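Local structure of cytochrome P450 (Bacillus megaterium, 5L92) at residues Arg22-Phe26 and Val392-Lys396; Ser264-Leu268 and Phe333-Arg337. The protein probably acts as a heme-dependent monooxygenase and binds the steroid corticosterone next to its heme. All blocks are in the same frame, centred on the assembly; numbering follows the deposited sequence.

Interaction 1: residues Arg22-Phe26 and Val392-Lys396; sequences RFNPF and VYGLK
Phe-23 and Tyr-393 bring together the N-terminal region of the cytochrome P450 fold and the loop segment just after Phe-391, a residue of the corticosterone pocket. The tight part lies around the Phe-23 ring. Tyr-393 lies on one face, with OH over the ring centre. The ring planes lie nearly parallel, at 7°, with a large offset, and the centroids are 4.5 Å apart. On the opposite face, Leu-395 CD2 makes a CH-pi contact, 3.6 Å from the Phe-23 ring centroid. The Tyr-393 hydroxyl donates a short hydrogen bond, OH to Phe-23 O at 2.5 Å. The donor meets the carbonyl at a C=O...OH angle of 146°, tilted somewhat out of its plane. Tyr-393 CG stands anti to the backbone N (chi1 170°), which carries the phenol across to the 22-26 segment. The Tyr-393 hydroxyl has a second hydrogen-bond partner in Arg-286 NH1, while Arg-286 NH2 bonds Asn-24 OD1. Helix 247-260 closes in too: Tyr-256 meets Phe-23 edge-to-face. The contact is looser toward Arg-22 and Pro-25, which are partly exposed. The Arg-22 side chain stays clear of 392-396; its NH2 makes a long, weak ion pair with Glu-388, earlier in the same loop. Pro-25 CD stays 4.3 Å from Tyr-393 CE1. Phe-26 reaches in only with its far end, CZ lying 3.8 Å from Tyr-393 OH.

Interaction 2: residues Ser264-Leu268 and Phe333-Arg337; sequences SFERL and FKIDR
Arg-267 and Asp-336 form a salt bridge, with NH1 of Arg-267 3.1 Å from OD2 of Asp-336. The N-H...O angle is nearly straight, at 170°, and OD2 lies in the guanidinium plane. The carboxylate plane is turned 81° from the guanidinium, and NH1 meets OD2 from above the carboxylate plane. Arg-267 NE is held by Glu-271. With a leucine in place of Arg-267, Asp-336 and Glu-271 would probably both be left without this cationic mate. A water forms the second polar link. It donates to Ser-264 OG at 2.9 Å and accepts from Ile-335 N at 2.7 Å. Asp-261 also bonds that OG. The 333-337 segment belongs to the P450 meander, and its Arg-337 pairs with Glu-281 of helix 275-285, as in the conserved Glu-Arg-Arg triad. Beside these polar links, Ile-335 packs on the helix. Its CG1 sits between the backbone N and the carbonyl carbon (chi1 59°), and the branch beyond it ends in CD1 against the helix. CD1 lies 3.7 Å from Leu-268 N and 4.0 Å from Arg-267 CG. The other branch, CG2, meets Ser-264 CB at 3.8 Å. Phe-333 turns its ring edge to Ser-264, CD2 standing 3.5 Å from OG.

How the interactions relate
From the N terminus, the chain first passes 22-26, between helices 19-22 and 26-33. Much later it runs through helix 262-270, which carries 264-268. After 64 more residues, including helix 275-285, the meander segment 333-337 returns to that helix and closes the smaller loop, interaction 2. The chain then continues through helix 355-372 to 392-396, near the C terminus, where interaction 1 closes the larger loop; it ties the N-terminal segment to the loop before strand 399-401. Interaction 2 is therefore nested inside interaction 1. The two do not touch; their nearest atoms are about 10 Å apart. Helix 247-260 borders both: Phe-23 and Leu-395 pack on it in one, Leu-268 and Phe-333 in the other.

Interaction 1: residues Arg22-Phe26 and Val392-Lys396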
loop_
_atom_site.group_PDB
_atom_site.type_symbol
_atom_site.label_atom_id
_atom_site.label_comp_id
_atom_site.label_asym_id
_atom_site.label_seq_id
_atom_site.Cartn_x
_atom_site.Cartn_y
_atom_site.Cartn_z
ATOM N N ARG A 22 5.833 17.510 -3.852
ATOM C CA ARG A 22 5.010 16.301 -3.950
ATOM C C ARG A 22 5.385 15.245 -2.909
ATOM O O ARG A 22 4.518 14.560 -2.361
ATOM C CB ARG A 22 5.133 15.687 -5.349
ATOM C CG ARG A 22 4.604 16.554 -6.476
ATOM C CD ARG A 22 5.012 15.995 -7.846
ATOM N NE ARG A 22 3.909 15.318 -8.521
ATOM C CZ ARG A 22 3.708 14.002 -8.559
ATOM N NH1 ARG A 22 4.554 13.145 -7.938
ATOM N NH2 ARG A 22 2.636 13.542 -9.232
ATOM N N PHE A 23 6.668 15.051 -2.657
ATOM C CA PHE A 23 7.036 14.050 -1.673
ATOM C C PHE A 23 6.964 14.569 -0.246
ATOM O O PHE A 23 7.188 13.802 0.689
ATOM C CB PHE A 23 8.440 13.526 -1.955
ATOM C CG PHE A 23 8.738 12.199 -1.315
ATOM C CD1 PHE A 23 7.957 11.093 -1.582
ATOM C CD2 PHE A 23 9.822 12.054 -0.484
ATOM C CE1 PHE A 23 8.244 9.830 -0.992
ATOM C CE2 PHE A 23 10.125 10.810 0.101
ATOM C CZ PHE A 23 9.328 9.695 -0.174
ATOM N N ASN A 24 6.662 15.844 -0.050
ATOM C CA ASN A 24 6.545 16.425 1.286
ATOM C C ASN A 24 5.275 17.278 1.328
ATOM O O ASN A 24 5.317 18.515 1.345
ATOM C CB ASN A 24 7.809 17.203 1.665
ATOM C CG ASN A 24 9.049 16.290 1.769
ATOM O OD1 ASN A 24 9.232 15.575 2.753
ATOM N ND2 ASN A 24 9.881 16.297 0.735
ATOM N N PRO A 25 4.119 16.623 1.347
ATOM C CA PRO A 25 2.838 17.327 1.456
ATOM C C PRO A 25 2.487 17.780 2.867
ATOM O O PRO A 25 1.402 18.343 3.069
ATOM C CB PRO A 25 1.832 16.265 0.966
ATOM C CG PRO A 25 2.476 14.941 1.377
ATOM C CD PRO A 25 3.957 15.160 1.206
ATOM N N PHE A 26 3.382 17.607 3.838
ATOM C CA PHE A 26 2.972 17.717 5.237
ATOM C C PHE A 26 2.745 19.154 5.703
ATOM O O PHE A 26 1.948 19.357 6.616
ATOM C CB PHE A 26 3.995 16.990 6.121
ATOM C CG PHE A 26 4.326 15.591 5.593
ATOM C CD1 PHE A 26 3.399 14.597 5.659
ATOM C CD2 PHE A 26 5.547 15.323 5.010
ATOM C CE1 PHE A 26 3.683 13.325 5.166
ATOM C CE2 PHE A 26 5.827 14.068 4.525
ATOM C CZ PHE A 26 4.883 13.083 4.584
ATOM N N VAL A 392 -0.580 5.659 -4.143
ATOM C CA VAL A 392 0.584 5.223 -3.374
ATOM C C VAL A 392 1.592 6.360 -3.233
ATOM O O VAL A 392 1.619 7.310 -4.011
ATOM C CB VAL A 392 1.259 3.962 -3.970
ATOM C CG1 VAL A 392 0.272 2.829 -3.992
ATOM C CG2 VAL A 392 1.821 4.230 -5.358
ATOM N N TYR A 393 2.435 6.237 -2.215
ATOM C CA TYR A 393 3.355 7.291 -1.824
ATOM C C TYR A 393 4.738 6.657 -1.654
ATOM O O TYR A 393 4.947 5.800 -0.790
ATOM C CB TYR A 393 2.859 7.970 -0.547
ATOM C CG TYR A 393 3.884 8.908 0.050
ATOM C CD1 TYR A 393 3.976 10.222 -0.374
ATOM C CD2 TYR A 393 4.769 8.480 1.028
ATOM C CE1 TYR A 393 4.931 11.108 0.176
ATOM C CE2 TYR A 393 5.720 9.358 1.589
ATOM C CZ TYR A 393 5.785 10.669 1.152
ATOM O OH TYR A 393 6.744 11.513 1.686
ATOM N N GLY A 394 5.670 7.009 -2.520
ATOM C CA GLY A 394 6.951 6.347 -2.457
ATOM C C GLY A 394 7.863 6.888 -3.521
ATOM O O GLY A 394 7.531 7.846 -4.221
ATOM N N LEU A 395 9.020 6.259 -3.625
ATOM C CA LEU A 395 10.020 6.631 -4.609
ATOM C C LEU A 395 10.145 5.566 -5.687
ATOM O O LEU A 395 10.015 4.380 -5.423
ATOM C CB LEU A 395 11.359 6.840 -3.930
ATOM C CG LEU A 395 11.302 7.866 -2.811
ATOM C CD1 LEU A 395 12.665 7.922 -2.152
ATOM C CD2 LEU A 395 10.895 9.263 -3.333
ATOM N N LYS A 396 10.459 6.009 -6.896
ATOM C CA LYS A 396 10.650 5.097 -8.015
ATOM C C LYS A 396 12.025 4.444 -8.012
ATOM O O LYS A 396 12.190 3.356 -8.583
ATOM C CB LYS A 396 10.451 5.856 -9.319
ATOM C CG LYS A 396 9.046 6.550 -9.415
ATOM C CD LYS A 396 8.971 7.577 -10.527
ATOM C CE LYS A 396 9.362 6.994 -11.864
ATOM N NZ LYS A 396 8.675 5.698 -12.140
#

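Interaction 2: residues Ser264-Leu268 and Phe333-Arg337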
loop_
_atom_site.group_PDB
_atom_site.type_symbol
_atom_site.label_atom_id
_atom_site.label_comp_id
_atom_site.label_asym_id
_atom_site.label_seq_id
_atom_site.Cartn_x
_atom_site.Cartn_y
_atom_site.Cartn_z
ATOM N N SER A 264 18.816 8.818 13.976
ATOM C CA SER A 264 17.935 7.653 14.102
ATOM C C SER A 264 18.635 6.384 13.639
ATOM O O SER A 264 18.568 5.350 14.302
ATOM C CB SER A 264 16.639 7.853 13.297
ATOM O OG SER A 264 15.799 8.833 13.889
ATOM N N PHE A 265 19.305 6.453 12.495
ATOM C CA PHE A 265 20.039 5.317 11.972
ATOM C C PHE A 265 21.128 4.853 12.946
ATOM O O PHE A 265 21.283 3.653 13.191
ATOM C CB PHE A 265 20.616 5.704 10.610
ATOM C CG PHE A 265 21.293 4.575 9.872
ATOM C CD1 PHE A 265 20.709 3.353 9.763
ATOM C CD2 PHE A 265 22.503 4.772 9.246
ATOM C CE1 PHE A 265 21.323 2.331 9.062
ATOM C CE2 PHE A 265 23.104 3.751 8.534
ATOM C CZ PHE A 265 22.517 2.533 8.457
ATOM N N GLU A 266 21.887 5.790 13.537
ATOM C CA GLU A 266 22.938 5.352 14.457
ATOM C C GLU A 266 22.333 4.686 15.676
ATOM O O GLU A 266 22.900 3.743 16.223
ATOM C CB GLU A 266 23.842 6.519 14.898
ATOM C CG GLU A 266 24.662 7.137 13.795
ATOM C CD GLU A 266 25.368 6.112 12.940
ATOM O OE1 GLU A 266 26.236 5.398 13.463
ATOM O OE2 GLU A 266 25.058 6.012 11.734
ATOM N N ARG A 267 21.160 5.135 16.097
ATOM C CA ARG A 267 20.584 4.553 17.287
ATOM C C ARG A 267 20.032 3.167 16.992
ATOM O O ARG A 267 20.246 2.219 17.755
ATOM C CB ARG A 267 19.517 5.483 17.839
ATOM C CG ARG A 267 18.917 4.894 19.086
ATOM C CD ARG A 267 17.980 5.817 19.807
ATOM N NE ARG A 267 17.385 5.076 20.908
ATOM C CZ ARG A 267 16.207 5.335 21.452
ATOM N NH1 ARG A 267 15.462 6.350 21.007
ATOM N NH2 ARG A 267 15.779 4.560 22.441
ATOM N N LEU A 268 19.345 3.023 15.862
ATOM C CA LEU A 268 18.839 1.724 15.451
ATOM C C LEU A 268 19.946 0.674 15.414
ATOM O O LEU A 268 19.746 -0.463 15.846
ATOM C CB LEU A 268 18.169 1.863 14.076
ATOM C CG LEU A 268 17.462 0.612 13.560
ATOM C CD1 LEU A 268 16.384 0.164 14.528
ATOM C CD2 LEU A 268 16.846 0.946 12.183
ATOM N N PHE A 333 10.370 12.507 13.453
ATOM C CA PHE A 333 10.591 11.087 13.303
ATOM C C PHE A 333 11.287 10.534 14.554
ATOM O O PHE A 333 12.368 10.888 14.867
ATOM C CB PHE A 333 11.404 10.815 12.062
ATOM C CG PHE A 333 11.601 9.387 11.760
ATOM C CD1 PHE A 333 10.621 8.645 11.181
ATOM C CD2 PHE A 333 12.784 8.788 12.030
ATOM C CE1 PHE A 333 10.821 7.341 10.887
ATOM C CE2 PHE A 333 12.990 7.478 11.748
ATOM C CZ PHE A 333 12.011 6.754 11.175
ATOM N N LYS A 334 10.629 9.648 15.256
ATOM C CA LYS A 334 11.180 9.073 16.488
ATOM C C LYS A 334 11.133 7.550 16.391
ATOM O O LYS A 334 10.048 6.962 16.482
ATOM C CB LYS A 334 10.388 9.536 17.711
ATOM C CG LYS A 334 10.395 11.033 17.976
ATOM C CD LYS A 334 9.640 11.371 19.288
ATOM C CE LYS A 334 9.436 12.863 19.513
ATOM N NZ LYS A 334 8.267 13.104 20.428
ATOM N N ILE A 335 12.288 6.893 16.226
ATOM C CA ILE A 335 12.221 5.448 15.996
ATOM C C ILE A 335 11.597 4.713 17.167
ATOM O O ILE A 335 11.233 3.548 17.018
ATOM C CB ILE A 335 13.577 4.766 15.714
ATOM C CG1 ILE A 335 14.580 4.962 16.869
ATOM C CG2 ILE A 335 14.151 5.132 14.346
ATOM C CD1 ILE A 335 15.858 4.073 16.686
ATOM N N ASP A 336 11.525 5.328 18.352
ATOM C CA ASP A 336 10.988 4.664 19.534
ATOM C C ASP A 336 9.596 5.156 19.880
ATOM O O ASP A 336 9.114 4.878 20.982
ATOM C CB ASP A 336 11.936 4.840 20.742
ATOM C CG ASP A 336 12.205 6.317 21.103
ATOM O OD1 ASP A 336 12.072 7.224 20.256
ATOM O OD2 ASP A 336 12.586 6.564 22.263
ATOM N N ARG A 337 8.922 5.843 18.940
ATOM C CA ARG A 337 7.673 6.538 19.230
ATOM C C ARG A 337 6.643 5.638 19.893
ATOM O O ARG A 337 6.312 4.557 19.388
ATOM C CB ARG A 337 7.073 7.144 17.955
ATOM C CG ARG A 337 5.785 7.882 18.244
ATOM C CD ARG A 337 5.254 8.682 17.076
ATOM N NE ARG A 337 6.118 9.794 16.697
ATOM C CZ ARG A 337 5.994 11.024 17.170
ATOM N NH1 ARG A 337 5.042 11.313 18.063
ATOM N NH2 ARG A 337 6.822 11.964 16.744
HETATM O O HOH W 1 14.441 8.542 16.418
#